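Local coordinates for protein exported gluconolactonase (Xanthomonas campestris pv. campestris, PDB 3DR2) that hydrolyses gluconolactone as a calcium-binding, six-bladed beta-propeller enzyme of the SMP-30 family, with a role in secondary pathways of glucose metabolism, at residues A35-Y41 / P297-P303; L64-V69 / L82-T88; D141-T147 / S170-P176. The contacts are given in a common frame with arbitrary orientation. Residue numbers count along the deposited sequence, not the author numbering.

Contact 1. Residues A35-Y41 / P297-P303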
loop_
_atom_site.group_PDB
_atom_site.type_symbol
_atom_site.label_atom_id
_atom_site.label_comp_id
_atom_site.label_asym_id
_atom_site.label_seq_id
_atom_site.Cartn_x
_atom_site.Cartn_y
_atom_site.Cartn_z
ATOM N N ALA A 35 25.914 3.597 -20.135
ATOM C CA ALA A 35 24.551 3.275 -19.723
ATOM C C ALA A 35 24.047 4.210 -18.630
ATOM O O ALA A 35 24.768 4.516 -17.681
ATOM C CB ALA A 35 24.484 1.828 -19.237
ATOM N N ARG A 36 22.804 4.661 -18.779
ATOM C CA ARG A 36 22.166 5.543 -17.808
ATOM C C ARG A 36 20.891 4.855 -17.322
ATOM O O ARG A 36 20.223 4.169 -18.091
ATOM C CB ARG A 36 21.830 6.891 -18.450
ATOM C CG ARG A 36 23.050 7.758 -18.743
ATOM C CD ARG A 36 23.689 8.267 -17.457
ATOM N NE ARG A 36 24.889 9.069 -17.703
ATOM C CZ ARG A 36 26.054 8.572 -18.113
ATOM N NH1 ARG A 36 26.192 7.268 -18.327
ATOM N NH2 ARG A 36 27.087 9.382 -18.306
ATOM N N LEU A 37 20.562 5.033 -16.047
ATOM C CA LEU A 37 19.383 4.395 -15.462
ATOM C C LEU A 37 18.062 4.952 -15.982
ATOM O O LEU A 37 17.922 6.156 -16.171
ATOM C CB LEU A 37 19.415 4.533 -13.935
ATOM C CG LEU A 37 18.378 3.716 -13.158
ATOM C CD1 LEU A 37 18.731 2.239 -13.233
ATOM C CD2 LEU A 37 18.351 4.173 -11.705
ATOM N N LEU A 38 17.100 4.057 -16.197
ATOM C CA LEU A 38 15.772 4.427 -16.678
ATOM C C LEU A 38 14.705 4.041 -15.663
ATOM O O LEU A 38 14.910 3.145 -14.837
ATOM C CB LEU A 38 15.443 3.707 -17.990
ATOM C CG LEU A 38 16.263 3.981 -19.252
ATOM C CD1 LEU A 38 16.196 5.456 -19.591
ATOM C CD2 LEU A 38 17.686 3.551 -19.043
ATOM N N THR A 39 13.566 4.719 -15.738
ATOM C CA THR A 39 12.439 4.429 -14.861
ATOM C C THR A 39 11.385 3.718 -15.698
ATOM O O THR A 39 10.911 4.264 -16.696
ATOM C CB THR A 39 11.834 5.722 -14.284
ATOM O OG1 THR A 39 12.829 6.408 -13.518
ATOM C CG2 THR A 39 10.632 5.403 -13.396
ATOM N N LEU A 40 11.020 2.501 -15.295
ATOM C CA LEU A 40 10.023 1.720 -16.023
ATOM C C LEU A 40 8.640 1.808 -15.394
ATOM O O LEU A 40 7.634 1.600 -16.065
ATOM C CB LEU A 40 10.446 0.249 -16.094
ATOM C CG LEU A 40 11.803 -0.049 -16.738
ATOM C CD1 LEU A 40 12.068 -1.547 -16.733
ATOM C CD2 LEU A 40 11.813 0.481 -18.160
ATOM N N TYR A 41 8.597 2.110 -14.102
ATOM C CA TYR A 41 7.334 2.219 -13.381
ATOM C C TYR A 41 7.601 3.037 -12.130
ATOM O O TYR A 41 8.666 2.924 -11.537
ATOM C CB TYR A 41 6.835 0.824 -12.984
ATOM C CG TYR A 41 5.403 0.768 -12.488
ATOM C CD1 TYR A 41 4.332 0.859 -13.376
ATOM C CD2 TYR A 41 5.120 0.585 -11.131
ATOM C CE1 TYR A 41 3.013 0.765 -12.932
ATOM C CE2 TYR A 41 3.811 0.490 -10.674
ATOM C CZ TYR A 41 2.757 0.578 -11.584
ATOM O OH TYR A 41 1.453 0.452 -11.154
ATOM N N PRO A 297 8.372 3.091 -4.850
ATOM C CA PRO A 297 7.362 3.101 -5.911
ATOM C C PRO A 297 7.888 2.680 -7.282
ATOM O O PRO A 297 7.104 2.498 -8.216
ATOM C CB PRO A 297 6.899 4.561 -5.933
ATOM C CG PRO A 297 7.235 5.072 -4.563
ATOM C CD PRO A 297 8.578 4.444 -4.307
ATOM N N CYS A 298 9.197 2.482 -7.391
ATOM C CA CYS A 298 9.802 2.206 -8.688
ATOM C C CYS A 298 10.409 0.880 -9.100
ATOM O O CYS A 298 10.831 0.061 -8.286
ATOM C CB CYS A 298 10.892 3.246 -8.951
ATOM S SG CYS A 298 10.442 4.945 -8.599
ATOM N N LEU A 299 10.485 0.734 -10.420
ATOM C CA LEU A 299 11.136 -0.387 -11.081
ATOM C C LEU A 299 12.048 0.372 -12.052
ATOM O O LEU A 299 11.565 1.065 -12.951
ATOM C CB LEU A 299 10.143 -1.244 -11.869
ATOM C CG LEU A 299 10.535 -2.687 -12.225
ATOM C CD1 LEU A 299 10.212 -2.935 -13.683
ATOM C CD2 LEU A 299 12.004 -2.973 -11.950
ATOM N N TRP A 300 13.355 0.284 -11.839
ATOM C CA TRP A 300 14.308 0.967 -12.712
ATOM C C TRP A 300 15.022 -0.063 -13.578
ATOM O O TRP A 300 14.985 -1.260 -13.295
ATOM C CB TRP A 300 15.348 1.720 -11.884
ATOM C CG TRP A 300 14.787 2.752 -10.947
ATOM C CD1 TRP A 300 14.153 3.918 -11.282
ATOM C CD2 TRP A 300 14.857 2.731 -9.515
ATOM N NE1 TRP A 300 13.833 4.627 -10.146
ATOM C CE2 TRP A 300 14.252 3.920 -9.049
ATOM C CE3 TRP A 300 15.376 1.823 -8.581
ATOM C CZ2 TRP A 300 14.153 4.227 -7.687
ATOM C CZ3 TRP A 300 15.278 2.128 -7.225
ATOM C CH2 TRP A 300 14.670 3.323 -6.795
ATOM N N MET A 301 15.681 0.398 -14.636
ATOM C CA MET A 301 16.411 -0.521 -15.500
ATOM C C MET A 301 17.648 0.138 -16.087
ATOM O O MET A 301 17.622 1.310 -16.456
ATOM C CB MET A 301 15.515 -1.040 -16.633
ATOM C CG MET A 301 16.166 -2.131 -17.495
ATOM S SD MET A 301 17.014 -1.519 -19.007
ATOM C CE MET A 301 15.579 -1.178 -20.024
ATOM N N LEU A 302 18.733 -0.627 -16.154
ATOM C CA LEU A 302 19.995 -0.145 -16.702
ATOM C C LEU A 302 20.348 -1.016 -17.903
ATOM O O LEU A 302 20.739 -2.176 -17.752
ATOM C CB LEU A 302 21.105 -0.240 -15.650
ATOM C CG LEU A 302 22.427 0.442 -16.015
ATOM C CD1 LEU A 302 22.205 1.939 -16.124
ATOM C CD2 LEU A 302 23.482 0.142 -14.958
ATOM N N PRO A 303 20.221 -0.463 -19.117
ATOM C CA PRO A 303 20.527 -1.210 -20.337
ATOM C C PRO A 303 22.015 -1.176 -20.668
ATOM O O PRO A 303 22.579 -0.119 -20.934
ATOM C CB PRO A 303 19.677 -0.500 -21.378
ATOM C CG PRO A 303 19.809 0.929 -20.958
ATOM C CD PRO A 303 19.696 0.880 -19.438
HETATM O O HOH W 1 12.556 7.199 -10.658
#
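Ala35 makes the first contact, ahead of the strand pairing: its CB lies 3.2 Å from Pro303 O and 3.9 Å from Leu302 CD1. At Leu37 the side chain reaches back to the partner strand, with CD2 over the face of the Trp300 five-membered ring (a CH-pi contact of 4.3 Å to the centroid, 26° off the normal) and CD1 3.7 Å from Trp300 CB. Antiparallel pairing starts with Leu38, whose N donates to Met301 O (2.8 Å) and whose O accepts from Met301 N (2.9 Å). Thr39 and Trp300 form the following non-hydrogen-bonded pair, and a water links Thr39 OG1 (3.0 Å) to Trp300 NE1 (2.9 Å). Next, the register slips by one residue. Leu40 N and, weakly, Tyr41 N both donate to Leu299 O, at 2.8 and 3.4 Å, which defines a classic beta bulge; Leu299 N returns a bond to Tyr41 O (3.1 Å). This pairing of a segment early in the chain with the last strand matches the "velcro" closure of beta-propellers, in which an N-terminal strand completes the last blade. Strand 298-303 is flanked on its other edge by strand 290-295, while strand 14-15 borders 38-41; Leu40 and Tyr41 touch strand 68-73 of the adjoining blade.

Contact 2. Residues L64-V69 / L82-T88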
loop_
_atom_site.group_PDB
_atom_site.type_symbol
_atom_site.label_atom_id
_atom_site.label_comp_id
_atom_site.label_asym_id
_atom_site.label_seq_id
_atom_site.Cartn_x
_atom_site.Cartn_y
_atom_site.Cartn_z
ATOM N N LEU A 64 4.857 -5.111 -2.652
ATOM C CA LEU A 64 4.553 -5.738 -1.364
ATOM C C LEU A 64 3.403 -5.094 -0.613
ATOM O O LEU A 64 2.448 -5.760 -0.224
ATOM C CB LEU A 64 5.801 -5.716 -0.481
ATOM C CG LEU A 64 6.089 -6.848 0.516
ATOM C CD1 LEU A 64 6.987 -6.288 1.603
ATOM C CD2 LEU A 64 4.826 -7.425 1.121
ATOM N N VAL A 65 3.500 -3.790 -0.404
ATOM C CA VAL A 65 2.481 -3.062 0.328
ATOM C C VAL A 65 1.172 -2.906 -0.443
ATOM O O VAL A 65 0.094 -2.868 0.155
ATOM C CB VAL A 65 3.045 -1.693 0.759
ATOM C CG1 VAL A 65 1.969 -0.844 1.406
ATOM C CG2 VAL A 65 4.194 -1.917 1.736
ATOM N N GLY A 66 1.270 -2.830 -1.768
ATOM C CA GLY A 66 0.088 -2.693 -2.604
ATOM C C GLY A 66 -0.581 -4.030 -2.882
ATOM O O GLY A 66 -1.636 -4.090 -3.510
ATOM N N ARG A 67 0.054 -5.105 -2.424
ATOM C CA ARG A 67 -0.469 -6.452 -2.578
ATOM C C ARG A 67 -0.759 -6.874 -4.010
ATOM O O ARG A 67 -1.854 -7.330 -4.345
ATOM C CB ARG A 67 -1.709 -6.606 -1.693
ATOM C CG ARG A 67 -1.428 -6.146 -0.264
ATOM C CD ARG A 67 -2.653 -6.186 0.637
ATOM N NE ARG A 67 -3.094 -7.549 0.916
ATOM C CZ ARG A 67 -3.984 -7.865 1.851
ATOM N NH1 ARG A 67 -4.529 -6.913 2.599
ATOM N NH2 ARG A 67 -4.327 -9.135 2.039
ATOM N N ARG A 68 0.258 -6.731 -4.851
ATOM C CA ARG A 68 0.166 -7.115 -6.251
ATOM C C ARG A 68 1.502 -7.645 -6.729
ATOM O O ARG A 68 2.542 -7.315 -6.170
ATOM C CB ARG A 68 -0.176 -5.905 -7.124
ATOM C CG ARG A 68 -1.628 -5.475 -7.134
ATOM C CD ARG A 68 -1.760 -4.224 -7.987
ATOM N NE ARG A 68 -3.137 -3.930 -8.365
ATOM C CZ ARG A 68 -3.582 -2.706 -8.632
ATOM N NH1 ARG A 68 -2.763 -1.675 -8.550
ATOM N NH2 ARG A 68 -4.838 -2.515 -9.003
ATOM N N VAL A 69 1.453 -8.484 -7.760
ATOM C CA VAL A 69 2.651 -8.984 -8.417
ATOM C C VAL A 69 2.437 -8.412 -9.820
ATOM O O VAL A 69 1.441 -8.733 -10.479
ATOM C CB VAL A 69 2.709 -10.516 -8.489
ATOM C CG1 VAL A 69 3.806 -10.933 -9.454
ATOM C CG2 VAL A 69 3.008 -11.091 -7.109
ATOM N N LEU A 82 -0.811 -10.877 -10.515
ATOM C CA LEU A 82 -1.489 -11.443 -9.348
ATOM C C LEU A 82 -2.008 -10.259 -8.542
ATOM O O LEU A 82 -1.246 -9.353 -8.219
ATOM C CB LEU A 82 -0.518 -12.272 -8.499
ATOM C CG LEU A 82 0.003 -13.559 -9.137
ATOM C CD1 LEU A 82 1.025 -14.211 -8.226
ATOM C CD2 LEU A 82 -1.154 -14.502 -9.390
ATOM N N ASP A 83 -3.300 -10.266 -8.220
ATOM C CA ASP A 83 -3.906 -9.158 -7.488
ATOM C C ASP A 83 -4.369 -9.546 -6.083
ATOM O O ASP A 83 -4.638 -10.721 -5.806
ATOM C CB ASP A 83 -5.091 -8.609 -8.297
ATOM C CG ASP A 83 -5.513 -7.215 -7.857
ATOM O OD1 ASP A 83 -4.630 -6.353 -7.637
ATOM O OD2 ASP A 83 -6.735 -6.976 -7.751
ATOM N N ALA A 84 -4.447 -8.547 -5.205
ATOM C CA ALA A 84 -4.875 -8.735 -3.818
ATOM C C ALA A 84 -4.138 -9.901 -3.173
ATOM O O ALA A 84 -4.744 -10.779 -2.551
ATOM C CB ALA A 84 -6.385 -8.967 -3.767
ATOM N N THR A 85 -2.816 -9.887 -3.305
ATOM C CA THR A 85 -1.971 -10.951 -2.774
ATOM C C THR A 85 -1.858 -10.957 -1.252
ATOM O O THR A 85 -2.195 -9.976 -0.580
ATOM C CB THR A 85 -0.556 -10.830 -3.315
ATOM O OG1 THR A 85 0.078 -9.706 -2.695
ATOM C CG2 THR A 85 -0.577 -10.614 -4.819
ATOM N N ALA A 86 -1.389 -12.082 -0.720
ATOM C CA ALA A 86 -1.183 -12.222 0.710
ATOM C C ALA A 86 0.234 -11.712 0.984
ATOM O O ALA A 86 1.098 -12.434 1.496
ATOM C CB ALA A 86 -1.323 -13.694 1.130
ATOM N N PHE A 87 0.462 -10.461 0.603
ATOM C CA PHE A 87 1.743 -9.798 0.792
ATOM C C PHE A 87 2.927 -10.545 0.195
ATOM O O PHE A 87 3.887 -10.878 0.890
ATOM C CB PHE A 87 1.981 -9.527 2.280
ATOM C CG PHE A 87 0.924 -8.668 2.904
ATOM C CD1 PHE A 87 -0.155 -9.242 3.569
ATOM C CD2 PHE A 87 0.973 -7.285 2.773
ATOM C CE1 PHE A 87 -1.173 -8.447 4.092
ATOM C CE2 PHE A 87 -0.039 -6.483 3.290
ATOM C CZ PHE A 87 -1.113 -7.063 3.950
ATOM N N THR A 88 2.847 -10.801 -1.106
ATOM C CA THR A 88 3.913 -11.483 -1.822
ATOM C C THR A 88 5.138 -10.574 -1.882
ATOM O O THR A 88 5.021 -9.378 -2.171
ATOM C CB THR A 88 3.457 -11.842 -3.243
ATOM O OG1 THR A 88 2.332 -12.719 -3.160
ATOM C CG2 THR A 88 4.568 -12.542 -4.013
HETATM O O HOH W 2 2.520 -8.469 -3.293
HETATM O O HOH W 3 -6.908 -4.364 -9.168
#
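Two adjacent arginines start alike, with chi1 m and chi2 t, and part at chi3. Arg67 has left-handed backbone angles (56/54°) and, with Arg68, faces Asp63 in a G1 beta bulge. Its chi3 is p, a bend that lays the guanidinium flat on the Phe87 ring, with centres 4.2 Å apart and planes at 20°, a cation-pi stack. There Arg67 NE donates to Thr85 O (3.0 Å), while in the backbone Thr85 N donates to Arg67 O (2.9 Å). Phe87 CB also lies 3.7 Å from Leu64 CD2. Arg68 keeps chi3 t and stays nearly extended, so its NE reaches Asp83 OD1 at 2.9 Å in a salt bridge, and a water joins Arg68 NH2 (2.8 Å) to Asp83 OD2 (3.0 Å). Asp83, with chi1 t, brings its carboxylate to meet it. On the opposite face of the hairpin 68-73/78-83 from Arg68 and Asp83, Val69 and Leu82 form a hydrogen-bonded antiparallel pair (Val69 N to Leu82 O 2.9 Å, Leu82 N to Val69 O 3.1 Å, Val69 CB to Leu82 CB 3.7 Å). Arg67 NH1 also forms a salt bridge with Asp83 of the second subunit, and Arg68 NH1 donates to Pro156 O of that subunit. Asp83 OD1 thus takes Arg68 NE of its own chain and Arg67 NH1 of the second subunit, which implies a dimer interface whose charged groups serve both this chain and its partner.

Contact 3. Residues D141-T147 / S170-P176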
loop_
_atom_site.group_PDB
_atom_site.type_symbol
_atom_site.label_atom_id
_atom_site.label_comp_id
_atom_site.label_asym_id
_atom_site.label_seq_id
_atom_site.Cartn_x
_atom_site.Cartn_y
_atom_site.Cartn_z
ATOM N N ASP A 141 19.258 -27.742 -9.801
ATOM C CA ASP A 141 18.610 -29.034 -9.621
ATOM C C ASP A 141 17.117 -28.915 -9.313
ATOM O O ASP A 141 16.455 -29.901 -8.979
ATOM C CB ASP A 141 19.337 -29.844 -8.537
ATOM C CG ASP A 141 19.171 -29.264 -7.142
ATOM O OD1 ASP A 141 18.827 -28.071 -7.013
ATOM O OD2 ASP A 141 19.401 -30.011 -6.165
ATOM N N GLY A 142 16.586 -27.702 -9.427
ATOM C CA GLY A 142 15.169 -27.495 -9.184
ATOM C C GLY A 142 14.753 -27.186 -7.759
ATOM O O GLY A 142 13.589 -26.873 -7.510
ATOM N N ALA A 143 15.687 -27.283 -6.820
ATOM C CA ALA A 143 15.386 -26.999 -5.422
ATOM C C ALA A 143 15.156 -25.503 -5.238
ATOM O O ALA A 143 15.834 -24.689 -5.858
ATOM C CB ALA A 143 16.536 -27.457 -4.535
ATOM N N ILE A 144 14.190 -25.148 -4.396
ATOM C CA ILE A 144 13.902 -23.744 -4.120
ATOM C C ILE A 144 14.547 -23.393 -2.781
ATOM O O ILE A 144 14.267 -24.034 -1.769
ATOM C CB ILE A 144 12.379 -23.487 -4.012
ATOM C CG1 ILE A 144 11.712 -23.751 -5.359
ATOM C CG2 ILE A 144 12.109 -22.049 -3.558
ATOM C CD1 ILE A 144 10.210 -23.741 -5.296
ATOM N N TRP A 145 15.420 -22.388 -2.789
ATOM C CA TRP A 145 16.095 -21.937 -1.575
ATOM C C TRP A 145 15.492 -20.600 -1.176
ATOM O O TRP A 145 15.250 -19.754 -2.031
ATOM C CB TRP A 145 17.589 -21.730 -1.825
ATOM C CG TRP A 145 18.375 -22.978 -2.079
ATOM C CD1 TRP A 145 18.280 -23.812 -3.157
ATOM C CD2 TRP A 145 19.409 -23.511 -1.247
ATOM N NE1 TRP A 145 19.200 -24.835 -3.046
ATOM C CE2 TRP A 145 19.902 -24.672 -1.883
ATOM C CE3 TRP A 145 19.966 -23.119 -0.024
ATOM C CZ2 TRP A 145 20.930 -25.444 -1.333
ATOM C CZ3 TRP A 145 20.990 -23.887 0.522
ATOM C CH2 TRP A 145 21.459 -25.038 -0.136
ATOM N N PHE A 146 15.262 -20.394 0.113
ATOM C CA PHE A 146 14.682 -19.125 0.539
ATOM C C PHE A 146 15.077 -18.717 1.949
ATOM O O PHE A 146 15.551 -19.534 2.734
ATOM C CB PHE A 146 13.157 -19.186 0.404
ATOM C CG PHE A 146 12.485 -20.152 1.354
ATOM C CD1 PHE A 146 12.031 -19.721 2.597
ATOM C CD2 PHE A 146 12.252 -21.473 0.978
ATOM C CE1 PHE A 146 11.348 -20.586 3.454
ATOM C CE2 PHE A 146 11.572 -22.350 1.824
ATOM C CZ PHE A 146 11.116 -21.904 3.066
ATOM N N THR A 147 14.896 -17.432 2.247
ATOM C CA THR A 147 15.214 -16.876 3.556
ATOM C C THR A 147 13.922 -16.683 4.344
ATOM O O THR A 147 12.874 -16.356 3.776
ATOM C CB THR A 147 15.909 -15.516 3.422
ATOM O OG1 THR A 147 15.088 -14.638 2.632
ATOM C CG2 THR A 147 17.263 -15.679 2.759
ATOM N N SER A 170 15.831 -18.955 9.389
ATOM C CA SER A 170 16.700 -19.802 8.592
ATOM C C SER A 170 16.664 -19.635 7.088
ATOM O O SER A 170 15.793 -18.966 6.535
ATOM C CB SER A 170 16.393 -21.267 8.914
ATOM O OG SER A 170 16.403 -21.492 10.311
ATOM N N VAL A 171 17.655 -20.247 6.447
ATOM C CA VAL A 171 17.756 -20.299 4.999
ATOM C C VAL A 171 17.347 -21.752 4.801
ATOM O O VAL A 171 17.917 -22.642 5.431
ATOM C CB VAL A 171 19.203 -20.120 4.489
ATOM C CG1 VAL A 171 19.267 -20.447 3.003
ATOM C CG2 VAL A 171 19.671 -18.691 4.719
ATOM N N TYR A 172 16.346 -21.990 3.965
ATOM C CA TYR A 172 15.874 -23.349 3.728
ATOM C C TYR A 172 16.048 -23.795 2.289
ATOM O O TYR A 172 16.181 -22.975 1.379
ATOM C CB TYR A 172 14.386 -23.481 4.060
ATOM C CG TYR A 172 14.001 -23.219 5.493
ATOM C CD1 TYR A 172 13.705 -21.933 5.934
ATOM C CD2 TYR A 172 13.885 -24.270 6.402
ATOM C CE1 TYR A 172 13.295 -21.698 7.239
ATOM C CE2 TYR A 172 13.480 -24.050 7.705
ATOM C CZ TYR A 172 13.184 -22.763 8.120
ATOM O OH TYR A 172 12.788 -22.546 9.414
ATOM N N ARG A 173 16.033 -25.112 2.098
ATOM C CA ARG A 173 16.130 -25.710 0.774
ATOM C C ARG A 173 14.941 -26.644 0.598
ATOM O O ARG A 173 14.741 -27.561 1.398
ATOM C CB ARG A 173 17.425 -26.509 0.605
ATOM C CG ARG A 173 17.480 -27.280 -0.711
ATOM C CD ARG A 173 18.817 -27.978 -0.909
ATOM N NE ARG A 173 18.877 -28.696 -2.183
ATOM C CZ ARG A 173 18.387 -29.916 -2.384
ATOM N NH1 ARG A 173 18.485 -30.487 -3.577
ATOM N NH2 ARG A 173 17.814 -30.575 -1.389
ATOM N N LEU A 174 14.149 -26.407 -0.443
ATOM C CA LEU A 174 12.985 -27.238 -0.716
ATOM C C LEU A 174 13.327 -28.111 -1.917
ATOM O O LEU A 174 13.426 -27.626 -3.041
ATOM C CB LEU A 174 11.759 -26.367 -1.032
ATOM C CG LEU A 174 10.370 -26.997 -0.846
ATOM C CD1 LEU A 174 9.320 -26.075 -1.448
ATOM C CD2 LEU A 174 10.299 -28.354 -1.503
ATOM N N PRO A 175 13.519 -29.419 -1.688
ATOM C CA PRO A 175 13.855 -30.376 -2.746
ATOM C C PRO A 175 12.773 -30.474 -3.814
ATOM O O PRO A 175 11.582 -30.339 -3.518
ATOM C CB PRO A 175 14.015 -31.694 -1.986
ATOM C CG PRO A 175 14.419 -31.262 -0.616
ATOM C CD PRO A 175 13.497 -30.084 -0.377
ATOM N N PRO A 176 13.174 -30.717 -5.071
ATOM C CA PRO A 176 12.242 -30.841 -6.196
ATOM C C PRO A 176 11.545 -32.202 -6.183
ATOM O O PRO A 176 10.343 -32.297 -6.423
ATOM C CB PRO A 176 13.147 -30.662 -7.403
ATOM C CG PRO A 176 14.411 -31.328 -6.948
ATOM C CD PRO A 176 14.570 -30.824 -5.533
HETATM O O HOH W 4 19.851 -27.376 -4.436
#
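Two neighbouring antiparallel strands meet here in the middle of a four-stranded sheet, where strands 144-147 and 169-174 lie between the outer strands 136-138 and 182-187. The axes of segments 144-147 and 170-174 approach to 4.6 Å, with N-to-C directions 161° apart. Four backbone bonds fix the register: Ile144 N to Leu174 O (2.9 Å), Leu174 N to Ile144 O (2.7 Å), Phe146 N to Tyr172 O (3.0 Å) and Tyr172 N to Phe146 O (2.9 Å). Such a four-stranded antiparallel unit is one blade of the six-bladed propeller, and these are its second and third strands, joined by a long, mostly irregular connection. On one face, Arg173 CB sits over the Trp145 six-membered ring (CH-pi, 4.0 Å to the centroid, 10° off the normal). Arg173 NH1 forms a salt bridge with Asp141 OD2 (2.8 Å), while its NH2 bonds Gln182 on the outer strand. A water bonds Trp145 NE1 (3.0 Å), Arg173 NE (2.8 Å) and Asp141 OD1 (2.9 Å); OD1 also accepts from Ala143 N at 3.2 Å, an Asx turn. On the opposite face, Tyr172 CB lies 4.0 Å from the Phe146 ring centroid, and the two rings are slid apart, centroids 5.3 Å and planes at 25°.

Contact 2 includes the turn from one blade into the next, while contacts 1 and 3 lie in other blades. Contact 1 joins distant parts of the chain, so contacts 2 and 3 fall, in that order, within the span it closes. Contacts 1 and 2 have centres about 21 Å and nearest atoms about 5 Å apart; for contacts 2 and 3 these are about 22 and 11 Å, again without touching. Contacts 1 and 3 lie on opposite sides of the chain's centre, centres about 30 Å apart. Thr147 OG1 of contact 3 hydrogen-bonds the backbone O of Asn191, a calcium ligand. Side chains of Thr147, Phe87 and Leu299 lie about 6, 4 and 12 Å from bound calcium ions, not necessarily the same one.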